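Local coordinates for trans-isoprenyl diphosphate synthase (Caulobacter crescentus, PDB 3OYR), which probably makes octaprenyl diphosphate, the precursor of the quinone side chain, by adding isopentenyl diphosphate units to farnesyl diphosphate, at residues N39-D44 with F87-A92; A199-A204 with K213-R218. One frame throughout, in Å; residues are numbered along the deposited sequence. Where two conformers were deposited one is given.

Contact 1 of 2, residues N39-D44 with F87-A92; sequences NRLITD and FQKLAA
Leu41 and Ala92 meet through their CB atoms, 3.8 Å apart, at the middle of this contact. Leu41 loses more surface here than any other residue of the two segments. Its CB is directed toward segment 87-92. CG sits beside the backbone N (chi1 -75°), and the branch beyond it carries CD1 onto the neighbouring helix. There CD1 rests against two groups. One is the backbone carbonyl of Gln88, with CD1 3.8 Å from Gln88 O. The other is the stem of Lys89, with CD1 3.8 Å from Lys89 CG. The Leu41 and Lys89 side chains cross obliquely. Lys89 is extended beyond CG and carries its NZ on to a salt bridge with Glu146 of helix 126-147.

Ala92 also points at the other segment. Its single methyl group serves two neighbours on helix 39-44. Besides Leu41 CB it meets Ile42 CG1, at 4.2 Å. Ile42 lends only its CG1 branch to the contact. Of the CA atoms, Ile42 CA and Ala92 CA lie nearest each other, 5.9 Å apart. The contact between the segments is wholly van der Waals packing. Gln88 NE2 is hydrogen-bonded to Asp34 OD1, on helix 25-45 ahead of residues 39-44.

The short helix axes approach to 9.0 Å and cross at -53°. This is oblique packing of two helices in the all-alpha isoprenoid synthase fold. It sets helix 25-45 against the N-terminal part of helix 87-109, whose later part holds the metal-binding Asp105 and Asp109.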
loop_
_atom_site.group_PDB
_atom_site.type_symbol
_atom_site.label_atom_id
_atom_site.label_comp_id
_atom_site.label_asym_id
_atom_site.label_seq_id
_atom_site.Cartn_x
_atom_site.Cartn_y
_atom_site.Cartn_z
ATOM N N ASN B 39 -2.775 -8.512 -19.119
ATOM C CA ASN B 39 -1.332 -8.810 -19.019
ATOM C C ASN B 39 -0.454 -7.753 -19.686
ATOM O O ASN B 39 0.639 -7.462 -19.218
ATOM C CB ASN B 39 -1.036 -10.203 -19.601
ATOM C CG ASN B 39 -1.719 -11.326 -18.802
ATOM O OD1 ASN B 39 -2.008 -11.175 -17.613
ATOM N ND2 ASN B 39 -2.000 -12.442 -19.466
ATOM N N ARG B 40 -0.937 -7.175 -20.785
ATOM C CA ARG B 40 -0.252 -6.054 -21.403
ATOM C C ARG B 40 -0.185 -4.854 -20.443
ATOM O O ARG B 40 0.832 -4.173 -20.378
ATOM C CB ARG B 40 -0.975 -5.638 -22.683
ATOM C CG ARG B 40 -0.215 -4.582 -23.475
ATOM C CD ARG B 40 -1.025 -4.081 -24.672
ATOM N NE ARG B 40 -1.341 -5.186 -25.597
ATOM C CZ ARG B 40 -2.570 -5.666 -25.802
ATOM N NH1 ARG B 40 -2.758 -6.655 -26.659
ATOM N NH2 ARG B 40 -3.612 -5.160 -25.143
ATOM N N LEU B 41 -1.279 -4.580 -19.727
ATOM C CA LEU B 41 -1.323 -3.470 -18.756
ATOM C C LEU B 41 -0.374 -3.756 -17.594
ATOM O O LEU B 41 0.372 -2.877 -17.138
ATOM C CB LEU B 41 -2.755 -3.262 -18.257
ATOM C CG LEU B 41 -3.600 -2.580 -19.345
ATOM C CD1 LEU B 41 -5.109 -2.746 -19.099
ATOM C CD2 LEU B 41 -3.181 -1.101 -19.426
ATOM N N ILE B 42 -0.386 -4.999 -17.145
ATOM C CA ILE B 42 0.479 -5.407 -16.030
ATOM C C ILE B 42 1.945 -5.152 -16.359
ATOM O O ILE B 42 2.612 -4.394 -15.639
ATOM C CB ILE B 42 0.185 -6.860 -15.574
ATOM C CG1 ILE B 42 -1.212 -6.927 -14.929
ATOM C CG2 ILE B 42 1.211 -7.314 -14.566
ATOM C CD1 ILE B 42 -1.750 -8.355 -14.679
ATOM N N THR B 43 2.432 -5.725 -17.467
ATOM C CA THR B 43 3.811 -5.537 -17.886
ATOM C C THR B 43 4.154 -4.061 -18.079
ATOM O O THR B 43 5.238 -3.614 -17.724
ATOM C CB THR B 43 4.083 -6.340 -19.166
ATOM O OG1 THR B 43 3.576 -7.662 -18.981
ATOM C CG2 THR B 43 5.577 -6.390 -19.496
ATOM N N ASP B 44 3.213 -3.306 -18.627
ATOM C CA ASP B 44 3.400 -1.881 -18.855
ATOM C C ASP B 44 3.547 -1.051 -17.576
ATOM O O ASP B 44 4.392 -0.145 -17.508
ATOM C CB ASP B 44 2.221 -1.322 -19.690
ATOM C CG ASP B 44 2.399 0.158 -20.053
ATOM O OD1 ASP B 44 1.499 0.965 -19.746
ATOM O OD2 ASP B 44 3.414 0.507 -20.678
ATOM N N PHE B 87 -12.949 -2.431 -18.270
ATOM C CA PHE B 87 -12.803 -3.291 -17.106
ATOM C C PHE B 87 -11.412 -3.919 -17.007
ATOM O O PHE B 87 -11.011 -4.322 -15.918
ATOM C CB PHE B 87 -13.895 -4.383 -17.087
ATOM C CG PHE B 87 -13.830 -5.343 -18.259
ATOM C CD1 PHE B 87 -14.596 -5.115 -19.399
ATOM C CD2 PHE B 87 -13.015 -6.476 -18.220
ATOM C CE1 PHE B 87 -14.557 -5.987 -20.483
ATOM C CE2 PHE B 87 -12.960 -7.361 -19.311
ATOM C CZ PHE B 87 -13.733 -7.111 -20.449
ATOM N N GLN B 88 -10.685 -4.000 -18.129
ATOM C CA GLN B 88 -9.342 -4.612 -18.140
ATOM C C GLN B 88 -8.346 -3.868 -17.264
ATOM O O GLN B 88 -7.445 -4.492 -16.682
ATOM C CB GLN B 88 -8.778 -4.736 -19.569
ATOM C CG GLN B 88 -9.415 -5.860 -20.429
ATOM C CD GLN B 88 -9.001 -5.786 -21.905
ATOM O OE1 GLN B 88 -7.979 -5.193 -22.229
ATOM N NE2 GLN B 88 -9.816 -6.372 -22.803
ATOM N N LYS B 89 -8.471 -2.541 -17.203
ATOM C CA LYS B 89 -7.651 -1.730 -16.302
ATOM C C LYS B 89 -7.938 -2.021 -14.832
ATOM O O LYS B 89 -7.000 -2.091 -14.026
ATOM C CB LYS B 89 -7.787 -0.243 -16.598
ATOM C CG LYS B 89 -7.461 0.114 -18.045
ATOM C CD LYS B 89 -7.434 1.618 -18.253
ATOM C CE LYS B 89 -6.887 1.968 -19.647
ATOM N NZ LYS B 89 -6.575 3.438 -19.730
ATOM N N LEU B 90 -9.221 -2.205 -14.504
ATOM C CA LEU B 90 -9.653 -2.627 -13.158
ATOM C C LEU B 90 -9.100 -3.995 -12.834
ATOM O O LEU B 90 -8.526 -4.187 -11.756
ATOM C CB LEU B 90 -11.181 -2.622 -13.020
ATOM C CG LEU B 90 -11.883 -1.291 -13.306
ATOM C CD1 LEU B 90 -13.396 -1.453 -13.260
ATOM C CD2 LEU B 90 -11.452 -0.171 -12.364
ATOM N N ALA B 91 -9.206 -4.926 -13.785
ATOM C CA ALA B 91 -8.632 -6.273 -13.608
ATOM C C ALA B 91 -7.145 -6.217 -13.324
ATOM O O ALA B 91 -6.655 -6.889 -12.401
ATOM C CB ALA B 91 -8.918 -7.163 -14.830
ATOM N N ALA B 92 -6.432 -5.403 -14.108
ATOM C CA ALA B 92 -5.013 -5.161 -13.873
ATOM C C ALA B 92 -4.732 -4.546 -12.476
ATOM O O ALA B 92 -3.802 -4.975 -11.751
ATOM C CB ALA B 92 -4.448 -4.265 -15.010
#

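Contact 2 of 2, residues A199-A204 with K213-R218; sequences ASEAGA and KSEALR
Glu201 and Arg218 carry the ionic part of this contact. Glu201 OE1 accepts a hydrogen bond from Arg218 NH1 at 2.9 Å, within a salt bridge. The bond is bent, with an N-H...O angle of 137°. NH1 meets OE1 nearly along the C-O axis, while the oxygen lies tilted from the guanidinium plane. The two side chains cross, and their CB atoms touch at 3.8 Å. Arg218 has CG anti to the backbone N (chi1 -179°) and runs extended to NE, which brings its CD within 3.3 Å of Glu201 OE1. Arg218 NH2 has a second acidic partner, Glu194.

One water links Glu201, Ser214 and Glu215. It donates to Glu201 OE2 and to Glu215 OE2 and is also hydrogen-bonded to Ser214 OG, which bonds Val211 O as well. The two carboxylate oxygens, Glu201 OE2 and Glu215 OE2, are 3.9 Å apart. The water bridges the two carboxylates. An alanine in place of Glu201 would probably leave Arg218 NH1 without this carboxylate and the water without one of its acceptors.

Close packing fills the rest. Ala204 CB lies 3.7 Å from Ser214 CA and also meets Leu217 CD1, at 3.8 Å. Ser200 CB comes within 3.3 Å of Leu217 O, while Ser200 OG turns to a bond with Phe196 O in its own helix. The small Ala204, Ser200 and Ser214 are consistent with the short axis distance of 7.8 Å between nearly antiparallel segments, at 159°. Helices 181-206 and 211-238 follow each other through a short connection and form a helical hairpin.

The chemistry is divided by place. Alanine, serine and leucine form the close seam. In the polar network Arg218 probably offsets the charge of Glu201, and the bridging water is likely to ease the closeness of Glu201 and Glu215.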
loop_
_atom_site.group_PDB
_atom_site.type_symbol
_atom_site.label_atom_id
_atom_site.label_comp_id
_atom_site.label_asym_id
_atom_site.label_seq_id
_atom_site.Cartn_x
_atom_site.Cartn_y
_atom_site.Cartn_z
ATOM N N ALA B 199 -13.245 -7.581 -6.686
ATOM C CA ALA B 199 -12.915 -7.923 -8.075
ATOM C C ALA B 199 -14.164 -8.170 -8.902
ATOM O O ALA B 199 -14.299 -7.589 -9.981
ATOM C CB ALA B 199 -11.973 -9.121 -8.162
ATOM N N SER B 200 -15.088 -8.992 -8.391
ATOM C CA SER B 200 -16.331 -9.238 -9.120
ATOM C C SER B 200 -17.212 -8.027 -9.142
ATOM O O SER B 200 -17.772 -7.707 -10.180
ATOM C CB SER B 200 -17.142 -10.424 -8.591
ATOM O OG SER B 200 -16.540 -10.955 -7.444
ATOM N N GLU B 201 -17.378 -7.373 -7.996
ATOM C CA GLU B 201 -18.266 -6.225 -7.950
ATOM C C GLU B 201 -17.731 -5.086 -8.833
ATOM O O GLU B 201 -18.508 -4.459 -9.557
ATOM C CB GLU B 201 -18.542 -5.756 -6.502
ATOM C CG GLU B 201 -19.699 -4.737 -6.438
ATOM C CD GLU B 201 -19.831 -4.040 -5.101
ATOM O OE1 GLU B 201 -18.981 -4.253 -4.205
ATOM O OE2 GLU B 201 -20.803 -3.281 -4.940
ATOM N N ALA B 202 -16.419 -4.829 -8.813
ATOM C CA ALA B 202 -15.863 -3.789 -9.688
ATOM C C ALA B 202 -16.070 -4.142 -11.176
ATOM O O ALA B 202 -16.427 -3.273 -11.980
ATOM C CB ALA B 202 -14.388 -3.500 -9.380
ATOM N N GLY B 203 -15.873 -5.419 -11.519
ATOM C CA GLY B 203 -16.145 -5.916 -12.876
ATOM C C GLY B 203 -17.568 -5.596 -13.297
ATOM O O GLY B 203 -17.790 -5.045 -14.371
ATOM N N ALA B 204 -18.520 -5.908 -12.415
ATOM C CA ALA B 204 -19.935 -5.669 -12.667
ATOM C C ALA B 204 -20.294 -4.193 -12.832
ATOM O O ALA B 204 -21.055 -3.849 -13.748
ATOM C CB ALA B 204 -20.784 -6.297 -11.573
ATOM N N LYS B 213 -27.517 -6.892 -10.079
ATOM C CA LYS B 213 -26.453 -7.663 -10.704
ATOM C C LYS B 213 -25.101 -7.501 -10.004
ATOM O O LYS B 213 -24.392 -8.497 -9.776
ATOM C CB LYS B 213 -26.301 -7.279 -12.174
ATOM C CG LYS B 213 -27.425 -7.711 -13.073
ATOM C CD LYS B 213 -27.063 -7.385 -14.512
ATOM C CE LYS B 213 -28.012 -8.038 -15.514
ATOM N NZ LYS B 213 -27.677 -7.592 -16.904
ATOM N N SER B 214 -24.729 -6.266 -9.660
ATOM C CA SER B 214 -23.439 -6.050 -8.991
ATOM C C SER B 214 -23.420 -6.640 -7.587
ATOM O O SER B 214 -22.409 -7.198 -7.158
ATOM C CB SER B 214 -23.009 -4.573 -9.015
ATOM O OG SER B 214 -24.032 -3.704 -8.540
ATOM N N GLU B 215 -24.564 -6.569 -6.908
ATOM C CA GLU B 215 -24.720 -7.156 -5.584
ATOM C C GLU B 215 -24.638 -8.673 -5.657
ATOM O O GLU B 215 -23.971 -9.290 -4.827
ATOM C CB GLU B 215 -26.022 -6.706 -4.882
ATOM C CG GLU B 215 -25.999 -5.287 -4.247
ATOM C CD GLU B 215 -24.813 -5.012 -3.289
ATOM O OE1 GLU B 215 -24.393 -5.897 -2.505
ATOM O OE2 GLU B 215 -24.306 -3.873 -3.309
ATOM N N ALA B 216 -25.260 -9.256 -6.679
ATOM C CA ALA B 216 -25.198 -10.707 -6.901
ATOM C C ALA B 216 -23.769 -11.196 -7.143
ATOM O O ALA B 216 -23.330 -12.200 -6.581
ATOM C CB ALA B 216 -26.090 -11.107 -8.055
ATOM N N LEU B 217 -23.044 -10.452 -7.967
ATOM C CA LEU B 217 -21.683 -10.790 -8.315
ATOM C C LEU B 217 -20.729 -10.590 -7.157
ATOM O O LEU B 217 -19.838 -11.420 -6.929
ATOM C CB LEU B 217 -21.253 -10.017 -9.572
ATOM C CG LEU B 217 -21.649 -10.828 -10.805
ATOM C CD1 LEU B 217 -21.743 -9.936 -12.056
ATOM C CD2 LEU B 217 -20.674 -12.011 -11.016
ATOM N N ARG B 218 -20.929 -9.499 -6.420
ATOM C CA ARG B 218 -20.266 -9.290 -5.148
ATOM C C ARG B 218 -20.452 -10.473 -4.201
ATOM O O ARG B 218 -19.477 -10.988 -3.641
ATOM C CB ARG B 218 -20.752 -8.017 -4.468
ATOM C CG ARG B 218 -20.045 -7.796 -3.169
ATOM C CD ARG B 218 -20.455 -6.563 -2.401
ATOM N NE ARG B 218 -19.685 -6.567 -1.164
ATOM C CZ ARG B 218 -18.389 -6.258 -1.063
ATOM N NH1 ARG B 218 -17.664 -5.856 -2.114
ATOM N NH2 ARG B 218 -17.820 -6.338 0.117
HETATM O O HOH W 1 -23.000 -3.123 -6.089
#

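How the contacts relate
Contact 1 comes first along the chain and is complete before contact 2 begins. Their centres are about 18 Å apart. They share no helix: contact 1 pairs helices 25-45 and 87-109, contact 2 pairs helices 181-206 and 211-238. They still touch, where Leu90 CD1 packs 3.8 Å from Ala202 O. Helix 68-79 is a common neighbour, with Thr73 against Ala91 and with Met72 and Ala76 against Ser200. Both contacts lie away from the active site. Yet helix 87-109 bears Asp105 and Asp109, and helix 211-238 bears Asp232. Through the Leu90-Ala202 touch and contact 2, helix 87-109 is connected by way of helix 181-206 to helix 211-238, within one helical bundle.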